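NalP translocator (Neisseria meningitidis, PDB 1UYN) forms the twelve-stranded outer-membrane barrel of an autotransporter, the hydrophilic pore for moving its passenger protease domain to the bacterial cell surface. Local coordinates at residues V13-T18 and D240-G245; D23-R28 and S108-I113; R114-A117 and G121-K124; Y287-S292 and G296-R301. All blocks are in the same frame, centred on the assembly; numbering follows the deposited sequence.

Contact 1 (V13-T18 and D240-G245)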
loop_
_atom_site.group_PDB
_atom_site.type_symbol
_atom_site.label_atom_id
_atom_site.label_comp_id
_atom_site.label_asym_id
_atom_site.label_seq_id
_atom_site.Cartn_x
_atom_site.Cartn_y
_atom_site.Cartn_z
ATOM N N VAL A 13 9.025 -18.899 -2.907
ATOM C CA VAL A 13 7.684 -18.577 -2.437
ATOM C C VAL A 13 7.685 -17.703 -1.190
ATOM O O VAL A 13 6.835 -16.810 -1.061
ATOM C CB VAL A 13 6.784 -19.829 -2.236
ATOM C CG1 VAL A 13 7.207 -20.684 -0.993
ATOM C CG2 VAL A 13 5.338 -19.404 -2.145
ATOM N N TYR A 14 8.647 -17.884 -0.309
ATOM C CA TYR A 14 8.754 -16.959 0.792
ATOM C C TYR A 14 9.180 -15.548 0.363
ATOM O O TYR A 14 8.608 -14.588 0.830
ATOM C CB TYR A 14 9.657 -17.505 1.857
ATOM C CG TYR A 14 9.115 -18.758 2.419
ATOM C CD1 TYR A 14 8.232 -18.723 3.447
ATOM C CD2 TYR A 14 9.484 -19.998 1.903
ATOM C CE1 TYR A 14 7.696 -19.898 3.954
ATOM C CE2 TYR A 14 8.967 -21.176 2.417
ATOM C CZ TYR A 14 8.071 -21.107 3.430
ATOM O OH TYR A 14 7.533 -22.225 3.964
ATOM N N ALA A 15 10.183 -15.418 -0.506
ATOM C CA ALA A 15 10.605 -14.091 -0.997
ATOM C C ALA A 15 9.460 -13.356 -1.674
ATOM O O ALA A 15 9.257 -12.189 -1.444
ATOM C CB ALA A 15 11.764 -14.210 -1.989
ATOM N N ASP A 16 8.732 -14.075 -2.512
ATOM C CA ASP A 16 7.679 -13.541 -3.338
ATOM C C ASP A 16 6.466 -13.088 -2.567
ATOM O O ASP A 16 5.860 -12.071 -2.906
ATOM C CB ASP A 16 7.239 -14.630 -4.326
ATOM C CG ASP A 16 8.272 -14.894 -5.403
ATOM O OD1 ASP A 16 9.222 -14.103 -5.503
ATOM O OD2 ASP A 16 8.241 -15.868 -6.192
ATOM N N SER A 17 6.059 -13.869 -1.577
ATOM C CA SER A 17 4.922 -13.491 -0.723
ATOM C C SER A 17 5.273 -12.273 0.101
ATOM O O SER A 17 4.522 -11.294 0.129
ATOM C CB SER A 17 4.488 -14.621 0.175
ATOM O OG SER A 17 5.597 -15.236 0.805
ATOM N N THR A 18 6.449 -12.272 0.719
ATOM C CA THR A 18 6.900 -11.058 1.409
ATOM C C THR A 18 6.901 -9.848 0.491
ATOM O O THR A 18 6.379 -8.804 0.844
ATOM C CB THR A 18 8.284 -11.222 1.979
ATOM O OG1 THR A 18 8.315 -12.362 2.840
ATOM C CG2 THR A 18 8.599 -10.047 2.876
ATOM N N ASP A 240 15.435 -7.269 -2.222
ATOM C CA ASP A 240 15.609 -8.715 -2.186
ATOM C C ASP A 240 15.036 -9.244 -0.877
ATOM O O ASP A 240 15.495 -8.850 0.220
ATOM C CB ASP A 240 17.107 -9.013 -2.222
ATOM C CG ASP A 240 17.448 -10.352 -2.836
ATOM O OD1 ASP A 240 16.571 -11.257 -2.936
ATOM O OD2 ASP A 240 18.637 -10.555 -3.220
ATOM N N TYR A 241 14.037 -10.107 -0.993
ATOM C CA TYR A 241 13.489 -10.780 0.159
ATOM C C TYR A 241 13.781 -12.266 0.120
ATOM O O TYR A 241 13.165 -13.040 0.820
ATOM C CB TYR A 241 12.008 -10.497 0.255
ATOM C CG TYR A 241 11.694 -9.035 0.463
ATOM C CD1 TYR A 241 12.496 -8.237 1.288
ATOM C CD2 TYR A 241 10.582 -8.464 -0.140
ATOM C CE1 TYR A 241 12.234 -6.895 1.473
ATOM C CE2 TYR A 241 10.277 -7.101 0.039
ATOM C CZ TYR A 241 11.123 -6.314 0.847
ATOM O OH TYR A 241 10.860 -4.978 1.042
ATOM N N THR A 242 14.768 -12.660 -0.657
ATOM C CA THR A 242 15.220 -14.032 -0.669
ATOM C C THR A 242 15.955 -14.339 0.621
ATOM O O THR A 242 16.943 -13.692 0.937
ATOM C CB THR A 242 16.110 -14.269 -1.881
ATOM O OG1 THR A 242 15.288 -14.225 -3.059
ATOM C CG2 THR A 242 16.678 -15.652 -1.871
ATOM N N VAL A 243 15.447 -15.318 1.368
ATOM C CA VAL A 243 16.042 -15.697 2.639
ATOM C C VAL A 243 17.117 -16.742 2.434
ATOM O O VAL A 243 16.984 -17.615 1.586
ATOM C CB VAL A 243 14.996 -16.220 3.668
ATOM C CG1 VAL A 243 13.857 -15.248 3.810
ATOM C CG2 VAL A 243 14.475 -17.541 3.290
ATOM N N THR A 244 18.195 -16.573 3.194
ATOM C CA THR A 244 19.235 -17.574 3.407
ATOM C C THR A 244 18.692 -18.670 4.298
ATOM O O THR A 244 18.252 -18.384 5.404
ATOM C CB THR A 244 20.383 -16.943 4.199
ATOM O OG1 THR A 244 20.952 -15.874 3.456
ATOM C CG2 THR A 244 21.520 -17.956 4.435
ATOM N N GLY A 245 18.764 -19.920 3.851
ATOM C CA GLY A 245 18.419 -21.063 4.689
ATOM C C GLY A 245 19.452 -22.129 4.548
ATOM O O GLY A 245 19.135 -23.107 3.907
HETATM O O HOH W 1 10.603 -13.857 2.520
#
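Ala15 and Tyr241 bring their CA atoms to within 4.5 Å where one side of helix segment 13-18 meets the irregular chain 240-245. No direct hydrogen bond crosses here, and the evidence for the contact is packing and one water. Ala15 is small enough for the two backbones to come close: its CA makes a CA-H...O contact with Tyr241 O (3.3 Å), and its methyl continues to Thr242, with CB 3.7 Å from OG1. From the loop side, Tyr241 CB leans against Ala15 O, which lies near the plane of the phenol at its edge.

Thr18 supplies the next layer. Its methyl is set anti to the backbone N, which carries CG2 over one face of the Tyr241 ring as a CH-pi contact, 4.3 Å from the centroid and 25° off the ring normal. The hydroxyl branch turns elsewhere: Thr18 OG1 receives a hydrogen bond from a water (2.8 Å) that also donates to Tyr241 O (3.2 Å), and it is hydrogen-bonded to Gln186 of strand 172-192. The phenol OH of Tyr241 meets Arg239.

Within the loop, Asp240 OD1 accepts the backbone N of Thr242 at 3.2 Å with an N-H...O angle of 157°, an Asx turn. This is a loop between barrel strands 224-235 and 265-278 folding against the first turns of the helix that threads the pore, the plugged arrangement known for autotransporter translocator domains.

Contact 2 (D23-R28 and S108-I113)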
loop_
_atom_site.group_PDB
_atom_site.type_symbol
_atom_site.label_atom_id
_atom_site.label_comp_id
_atom_site.label_asym_id
_atom_site.label_seq_id
_atom_site.Cartn_x
_atom_site.Cartn_y
_atom_site.Cartn_z
ATOM N N ASP A 23 4.434 -4.613 -1.280
ATOM C CA ASP A 23 3.947 -3.908 -2.458
ATOM C C ASP A 23 2.539 -3.434 -2.148
ATOM O O ASP A 23 2.195 -2.289 -2.402
ATOM C CB ASP A 23 3.966 -4.866 -3.618
ATOM C CG ASP A 23 3.601 -4.223 -4.911
ATOM O OD1 ASP A 23 4.426 -3.478 -5.453
ATOM O OD2 ASP A 23 2.540 -4.457 -5.495
ATOM N N MET A 24 1.740 -4.306 -1.545
ATOM C CA MET A 24 0.411 -3.927 -1.093
ATOM C C MET A 24 0.447 -2.844 -0.067
ATOM O O MET A 24 -0.388 -1.953 -0.108
ATOM C CB MET A 24 -0.365 -5.125 -0.545
ATOM C CG MET A 24 -1.325 -5.711 -1.587
ATOM S SD MET A 24 -1.833 -7.371 -1.244
ATOM C CE MET A 24 -1.818 -8.028 -2.866
ATOM N N GLN A 25 1.391 -2.941 0.858
ATOM C CA GLN A 25 1.608 -1.967 1.921
ATOM C C GLN A 25 1.916 -0.575 1.395
ATOM O O GLN A 25 1.535 0.396 2.016
ATOM C CB GLN A 25 2.749 -2.393 2.829
ATOM C CG GLN A 25 2.754 -1.707 4.161
ATOM C CD GLN A 25 1.817 -2.349 5.185
ATOM O OE1 GLN A 25 0.790 -2.921 4.818
ATOM N NE2 GLN A 25 2.144 -2.204 6.486
ATOM N N GLY A 26 2.582 -0.447 0.259
ATOM C CA GLY A 26 2.849 0.868 -0.282
ATOM C C GLY A 26 1.563 1.563 -0.707
ATOM O O GLY A 26 1.448 2.804 -0.666
ATOM N N ARG A 27 0.603 0.793 -1.193
ATOM C CA ARG A 27 -0.648 1.403 -1.590
ATOM C C ARG A 27 -1.471 1.726 -0.348
ATOM O O ARG A 27 -2.152 2.766 -0.321
ATOM C CB ARG A 27 -1.428 0.521 -2.546
ATOM C CG ARG A 27 -0.746 0.340 -3.908
ATOM C CD ARG A 27 -1.596 -0.456 -4.843
ATOM N NE ARG A 27 -1.455 -1.858 -4.522
ATOM C CZ ARG A 27 -0.425 -2.578 -4.910
ATOM N NH1 ARG A 27 0.544 -2.018 -5.642
ATOM N NH2 ARG A 27 -0.353 -3.860 -4.581
ATOM N N ARG A 28 -1.393 0.879 0.681
ATOM C CA ARG A 28 -2.115 1.178 1.915
ATOM C C ARG A 28 -1.681 2.521 2.452
ATOM O O ARG A 28 -2.508 3.300 2.913
ATOM C CB ARG A 28 -1.909 0.101 2.992
ATOM C CG ARG A 28 -2.513 -1.200 2.589
ATOM C CD ARG A 28 -2.282 -2.322 3.552
ATOM N NE ARG A 28 -2.771 -3.608 3.016
ATOM C CZ ARG A 28 -1.995 -4.648 2.708
ATOM N NH1 ARG A 28 -0.658 -4.594 2.835
ATOM N NH2 ARG A 28 -2.552 -5.751 2.240
ATOM N N SER A 108 -1.510 -3.198 10.740
ATOM C CA SER A 108 -0.695 -2.032 10.498
ATOM C C SER A 108 -1.351 -0.787 10.990
ATOM O O SER A 108 -2.563 -0.587 10.797
ATOM C CB SER A 108 -0.471 -1.866 9.000
ATOM O OG SER A 108 0.140 -3.003 8.448
ATOM N N LEU A 109 -0.519 0.063 11.578
ATOM C CA LEU A 109 -0.859 1.409 11.914
ATOM C C LEU A 109 -0.223 2.350 10.896
ATOM O O LEU A 109 0.956 2.291 10.635
ATOM C CB LEU A 109 -0.319 1.722 13.268
ATOM C CG LEU A 109 -0.322 3.213 13.591
ATOM C CD1 LEU A 109 -1.755 3.822 13.646
ATOM C CD2 LEU A 109 0.421 3.402 14.934
ATOM N N PHE A 110 -1.005 3.260 10.341
ATOM C CA PHE A 110 -0.470 4.295 9.463
ATOM C C PHE A 110 -0.675 5.667 10.052
ATOM O O PHE A 110 -1.709 5.923 10.613
ATOM C CB PHE A 110 -1.183 4.228 8.121
ATOM C CG PHE A 110 -1.192 2.859 7.527
ATOM C CD1 PHE A 110 -2.117 1.925 7.934
ATOM C CD2 PHE A 110 -0.249 2.494 6.594
ATOM C CE1 PHE A 110 -2.117 0.659 7.384
ATOM C CE2 PHE A 110 -0.263 1.244 6.052
ATOM C CZ PHE A 110 -1.211 0.330 6.440
ATOM N N ALA A 111 0.314 6.542 9.910
ATOM C CA ALA A 111 0.196 7.915 10.383
ATOM C C ALA A 111 0.726 8.900 9.336
ATOM O O ALA A 111 1.667 8.628 8.619
ATOM C CB ALA A 111 0.936 8.092 11.721
ATOM N N GLY A 112 0.141 10.066 9.284
ATOM C CA GLY A 112 0.556 11.070 8.320
ATOM C C GLY A 112 0.430 12.467 8.876
ATOM O O GLY A 112 -0.470 12.754 9.630
ATOM N N ILE A 113 1.368 13.337 8.551
ATOM C CA ILE A 113 1.127 14.763 8.820
ATOM C C ILE A 113 1.334 15.559 7.523
ATOM O O ILE A 113 2.161 15.229 6.703
ATOM C CB ILE A 113 2.017 15.256 9.982
ATOM C CG1 ILE A 113 1.725 16.732 10.259
ATOM C CG2 ILE A 113 3.532 15.016 9.650
ATOM C CD1 ILE A 113 2.922 17.522 10.950
#
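Gln25 is the first residue of helix segment 23-28 to touch strand 108-113, and it does so through the end of its amide. The side chain leaves the helix with CG anti to the backbone N and bends at chi2 (83°), which swings NE2 to Ser108 OG at 2.9 Å. The bond is nearly straight (169° at the hydrogen), and Ser108 OG lies close to the amide plane. The other amide atom, OE1, rests at the edge of the Phe110 ring, 4.1 Å from CZ.

The segments are not in backbone contact: their axes stay 10.7 Å apart at closest approach and run at 41° to each other. This is the geometry of a helix held inside a beta-barrel, with side chains bridging between it and the inner wall, and it puts polar groups in the middle of the hydrophilic pore.

Arg27 points to another part of the wall. Its NH1 and NH2 grip Asp23 OD2, one turn back, end-on and from the same face of the carboxylate, while Arg27 NE forms a salt bridge with Asp52 and Asp23 OD1 one with Arg266.

Arg28 returns to the strand. Its CB packs against Phe110 CZ (3.5 Å) and CE2 (3.7 Å), and its carbonyl O sits 4.3 Å above the plane of the Phe110 ring, toward the rim. Beyond CB the extended chain leads away from the strand, where Arg28 NH1 donates to Gln25 OE1 (3.0 Å), tying down the amide that holds Ser108, and NE is hydrogen-bonded to Thr69 OG1.

Contact 3 (R114-A117 and G121-K124)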
loop_
_atom_site.group_PDB
_atom_site.type_symbol
_atom_site.label_atom_id
_atom_site.label_comp_id
_atom_site.label_asym_id
_atom_site.label_seq_id
_atom_site.Cartn_x
_atom_site.Cartn_y
_atom_site.Cartn_z
ATOM N N ARG A 114 0.545 16.574 7.309
ATOM C CA ARG A 114 0.671 17.401 6.104
ATOM C C ARG A 114 0.722 18.809 6.566
ATOM O O ARG A 114 -0.193 19.238 7.233
ATOM C CB ARG A 114 -0.553 17.234 5.213
ATOM C CG ARG A 114 -0.679 18.291 4.144
ATOM C CD ARG A 114 -1.758 18.014 3.111
ATOM N NE ARG A 114 -2.157 19.271 2.495
ATOM C CZ ARG A 114 -2.585 19.420 1.245
ATOM N NH1 ARG A 114 -2.712 18.402 0.408
ATOM N NH2 ARG A 114 -2.868 20.628 0.819
ATOM N N HIS A 115 1.810 19.499 6.275
ATOM C CA HIS A 115 1.950 20.922 6.549
ATOM C C HIS A 115 1.767 21.698 5.266
ATOM O O HIS A 115 2.488 21.460 4.338
ATOM C CB HIS A 115 3.353 21.207 7.097
ATOM C CG HIS A 115 3.501 22.576 7.653
ATOM N ND1 HIS A 115 3.033 23.692 6.996
ATOM C CD2 HIS A 115 4.021 23.017 8.818
ATOM C CE1 HIS A 115 3.244 24.763 7.734
ATOM N NE2 HIS A 115 3.838 24.384 8.846
ATOM N N ASP A 116 0.825 22.641 5.232
ATOM C CA ASP A 116 0.642 23.586 4.116
ATOM C C ASP A 116 1.405 24.885 4.265
ATOM O O ASP A 116 1.414 25.504 5.319
ATOM C CB ASP A 116 -0.813 23.945 3.931
ATOM C CG ASP A 116 -1.624 22.791 3.423
ATOM O OD1 ASP A 116 -1.263 22.182 2.426
ATOM O OD2 ASP A 116 -2.661 22.381 3.952
ATOM N N ALA A 117 2.039 25.307 3.186
ATOM C CA ALA A 117 2.557 26.631 3.109
ATOM C C ALA A 117 1.447 27.433 2.426
ATOM O O ALA A 117 1.372 27.491 1.188
ATOM C CB ALA A 117 3.847 26.643 2.323
ATOM N N GLY A 121 1.318 25.011 -1.688
ATOM C CA GLY A 121 1.883 23.676 -1.687
ATOM C C GLY A 121 2.057 23.196 -0.281
ATOM O O GLY A 121 1.691 23.891 0.647
ATOM N N TYR A 122 2.615 22.013 -0.109
ATOM C CA TYR A 122 2.651 21.410 1.218
ATOM C C TYR A 122 3.746 20.406 1.360
ATOM O O TYR A 122 4.320 20.007 0.383
ATOM C CB TYR A 122 1.321 20.699 1.512
ATOM C CG TYR A 122 0.981 19.696 0.473
ATOM C CD1 TYR A 122 1.519 18.417 0.507
ATOM C CD2 TYR A 122 0.200 20.053 -0.606
ATOM C CE1 TYR A 122 1.232 17.520 -0.469
ATOM C CE2 TYR A 122 -0.074 19.156 -1.600
ATOM C CZ TYR A 122 0.425 17.900 -1.516
ATOM O OH TYR A 122 0.135 17.046 -2.509
ATOM N N LEU A 123 4.012 19.971 2.580
ATOM C CA LEU A 123 4.878 18.815 2.762
ATOM C C LEU A 123 4.115 17.804 3.544
ATOM O O LEU A 123 3.339 18.189 4.368
ATOM C CB LEU A 123 6.209 19.214 3.450
ATOM C CG LEU A 123 6.675 18.735 4.847
ATOM C CD1 LEU A 123 7.292 17.297 4.937
ATOM C CD2 LEU A 123 7.706 19.739 5.343
ATOM N N LYS A 124 4.326 16.520 3.252
ATOM C CA LYS A 124 3.765 15.397 4.016
ATOM C C LYS A 124 4.854 14.503 4.632
ATOM O O LYS A 124 5.802 14.159 3.965
ATOM C CB LYS A 124 2.939 14.487 3.103
ATOM C CG LYS A 124 1.635 15.048 2.558
ATOM C CD LYS A 124 0.790 13.920 1.844
ATOM C CE LYS A 124 -0.548 14.468 1.254
ATOM N NZ LYS A 124 -0.979 13.707 0.078
#
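Arg114 lays its guanidinium flat on the ring of Tyr122, with centres 3.8 Å apart and planes within 17° of parallel, a stacked cation-pi pair. The overlap is offset: NH1 sits 3.4 Å from Tyr122 CE2, above the rim of the ring. An extended chain, with CG anti to the backbone N (chi1 165°), carries the group diagonally across the neighbouring strand to the tyrosine.

Asp116, two residues on and on the same face of the sheet, helps hold the guanidinium in that attitude. Arg114 NH2 forms a salt bridge with its OD1 at 2.8 Å, reaching it on the syn side, and OD1 also lies against Tyr122 CB. The backbone beneath fixes the register: His115 and Leu123 exchange two hydrogen bonds, N to O at 2.8 Å each. Toward the turn, Ala117 N also donates to Gly121 O at 2.9 Å. Arg114 with Lys124 and Asp116 with Tyr122 are the non-hydrogen-bonded pairs of this antiparallel hairpin.

Further in, Asp37 OD1 accepts salt bridges from both Arg114 NH1 and Lys124 NZ, and Glu176 OE1 meets Lys124 NZ and Tyr122 OH; with Asp116, these carboxylates probably offset the two like charges. Lys124 also bonds Ser33 O near the end of helix 12-34, while backbone bonds continue the barrel wall from Arg114 to strand 82-97 and from Tyr122 to strand 145-163.

Contact 4 (Y287-S292 and G296-R301)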
loop_
_atom_site.group_PDB
_atom_site.type_symbol
_atom_site.label_atom_id
_atom_site.label_comp_id
_atom_site.label_asym_id
_atom_site.label_seq_id
_atom_site.Cartn_x
_atom_site.Cartn_y
_atom_site.Cartn_z
ATOM N N TYR A 287 -10.050 3.763 -8.232
ATOM C CA TYR A 287 -9.478 2.633 -8.908
ATOM C C TYR A 287 -8.162 3.081 -9.539
ATOM O O TYR A 287 -8.017 4.221 -9.956
ATOM C CB TYR A 287 -10.428 2.081 -9.974
ATOM C CG TYR A 287 -9.707 1.097 -10.865
ATOM C CD1 TYR A 287 -9.541 -0.241 -10.462
ATOM C CD2 TYR A 287 -9.083 1.526 -12.055
ATOM C CE1 TYR A 287 -8.835 -1.128 -11.245
ATOM C CE2 TYR A 287 -8.379 0.646 -12.839
ATOM C CZ TYR A 287 -8.260 -0.682 -12.439
ATOM O OH TYR A 287 -7.564 -1.562 -13.233
ATOM N N SER A 288 -7.229 2.148 -9.637
ATOM C CA SER A 288 -5.834 2.385 -9.992
ATOM C C SER A 288 -5.258 1.136 -10.690
ATOM O O SER A 288 -5.497 0.007 -10.259
ATOM C CB SER A 288 -5.024 2.603 -8.710
ATOM O OG SER A 288 -3.975 3.522 -8.959
ATOM N N TYR A 289 -4.484 1.332 -11.750
ATOM C CA TYR A 289 -3.681 0.260 -12.318
ATOM C C TYR A 289 -2.191 0.593 -12.280
ATOM O O TYR A 289 -1.799 1.611 -12.820
ATOM C CB TYR A 289 -4.089 0.070 -13.781
ATOM C CG TYR A 289 -3.289 -1.015 -14.436
ATOM C CD1 TYR A 289 -3.509 -2.362 -14.099
ATOM C CD2 TYR A 289 -2.292 -0.704 -15.352
ATOM C CE1 TYR A 289 -2.766 -3.386 -14.676
ATOM C CE2 TYR A 289 -1.520 -1.725 -15.944
ATOM C CZ TYR A 289 -1.778 -3.053 -15.608
ATOM O OH TYR A 289 -1.040 -4.036 -16.201
ATOM N N ALA A 290 -1.358 -0.271 -11.723
ATOM C CA ALA A 290 0.103 -0.137 -11.813
ATOM C C ALA A 290 0.693 -1.131 -12.823
ATOM O O ALA A 290 0.348 -2.313 -12.771
ATOM C CB ALA A 290 0.714 -0.381 -10.503
ATOM N N GLY A 291 1.588 -0.660 -13.707
ATOM C CA GLY A 291 2.309 -1.526 -14.639
ATOM C C GLY A 291 3.809 -1.297 -14.800
ATOM O O GLY A 291 4.295 -0.193 -14.899
ATOM N N SER A 292 4.570 -2.367 -14.789
ATOM C CA SER A 292 5.880 -2.363 -15.464
ATOM C C SER A 292 5.954 -3.615 -16.274
ATOM O O SER A 292 5.028 -4.403 -16.246
ATOM C CB SER A 292 7.024 -2.358 -14.463
ATOM O OG SER A 292 7.001 -3.534 -13.691
ATOM N N GLY A 296 1.748 -6.113 -13.128
ATOM C CA GLY A 296 0.473 -5.458 -13.343
ATOM C C GLY A 296 -0.415 -5.675 -12.146
ATOM O O GLY A 296 -0.605 -6.791 -11.735
ATOM N N ASN A 297 -0.969 -4.610 -11.593
ATOM C CA ASN A 297 -1.807 -4.695 -10.414
ATOM C C ASN A 297 -3.011 -3.822 -10.542
ATOM O O ASN A 297 -2.867 -2.672 -10.810
ATOM C CB ASN A 297 -1.020 -4.255 -9.175
ATOM C CG ASN A 297 -1.737 -4.615 -7.881
ATOM O OD1 ASN A 297 -1.787 -5.813 -7.490
ATOM N ND2 ASN A 297 -2.327 -3.605 -7.220
ATOM N N HIS A 298 -4.198 -4.365 -10.334
ATOM C CA HIS A 298 -5.424 -3.565 -10.172
ATOM C C HIS A 298 -5.603 -3.255 -8.691
ATOM O O HIS A 298 -5.618 -4.137 -7.893
ATOM C CB HIS A 298 -6.663 -4.327 -10.676
ATOM C CG HIS A 298 -6.525 -4.851 -12.059
ATOM N ND1 HIS A 298 -5.749 -5.947 -12.358
ATOM C CD2 HIS A 298 -7.067 -4.443 -13.229
ATOM C CE1 HIS A 298 -5.807 -6.187 -13.656
ATOM N NE2 HIS A 298 -6.605 -5.292 -14.206
ATOM N N SER A 299 -5.718 -1.984 -8.338
ATOM C CA SER A 299 -6.044 -1.531 -6.962
ATOM C C SER A 299 -7.361 -0.778 -6.974
ATOM O O SER A 299 -7.575 0.097 -7.807
ATOM C CB SER A 299 -4.955 -0.611 -6.414
ATOM O OG SER A 299 -4.956 -0.658 -5.000
ATOM N N GLY A 300 -8.263 -1.147 -6.076
ATOM C CA GLY A 300 -9.581 -0.504 -5.963
ATOM C C GLY A 300 -9.801 -0.017 -4.545
ATOM O O GLY A 300 -9.074 -0.396 -3.669
ATOM N N ARG A 301 -10.809 0.788 -4.289
ATOM C CA ARG A 301 -11.001 1.329 -2.931
ATOM C C ARG A 301 -12.369 1.983 -2.792
ATOM O O ARG A 301 -12.741 2.779 -3.644
ATOM C CB ARG A 301 -9.937 2.369 -2.617
ATOM C CG ARG A 301 -9.350 2.219 -1.281
ATOM C CD ARG A 301 -8.843 3.497 -0.698
ATOM N NE ARG A 301 -7.714 4.019 -1.466
ATOM C CZ ARG A 301 -7.398 5.316 -1.615
ATOM N NH1 ARG A 301 -8.113 6.294 -1.051
ATOM N NH2 ARG A 301 -6.324 5.632 -2.340
#
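Tyr287 and His298 lie side by side on one surface of the beta hairpin formed by the last two strands of the barrel, 281-292 and 295-307. With CG anti to the backbone N (chi1 168°), the Tyr287 side chain is laid across the partner strand. Its CB begins 4.1 Å from Ser299 O; CG comes a little nearer to the same oxygen, and CD1 nearer still at 3.3 Å. CE1 moves on to His298 CB (3.9 Å), which lies at the edge of the ring near its plane. CZ is 4.0 Å from His298 CD2, and the hydroxyl ends beside that carbon at the edge of the imidazole.

Tyr289 treats His298 differently. The edge of its ring points at the imidazole face in a T-shaped pair, with centroids 5.4 Å apart and planes at 63°, so the histidine has a tyrosine at its edge and another over its face. His298 ND1 is hydrogen-bonded to Gly53 O on strand 43-57, the neighbour that closes the barrel. Farther along, Tyr289 OH lies 3.5 Å from Gly296 CA, where the partner strand carries no side chain. These three rings are on the surface, consistent with the aromatic residues that outer-membrane barrels present near the lipid interface.

Four backbone bonds set the antiparallel register, the straightest being Ser299 N to Ser288 O (2.8 Å, 174° at the hydrogen). On the face turned into the pore, Asn297 ND2 and Ser299 OG both hydrogen-bond the same oxygen, Asp52 OD1.

Overall arrangement
Contacts 1 and 2 both use helix 12-34, and their centres lie 21 Å apart; the first is partly buried and packs a loop against the helix with a water between, whereas contact 2 is wholly buried near the centre of the chain and relies on an amide, one arginine and one phenyl ring. Contacts 3 and 4 are hairpins of the wall, held by backbone bonds. Contact 3 shares strand 100-117 with contact 2 and gathers charge on its inner face; contact 4 instead displays aromatic rings on its surface. Contacts 2 and 4 meet inside the pore, where the Arg27 side chain packs on Asn297 and Ser299. Contacts 1 and 3 lie on opposite sides of the chain's centre.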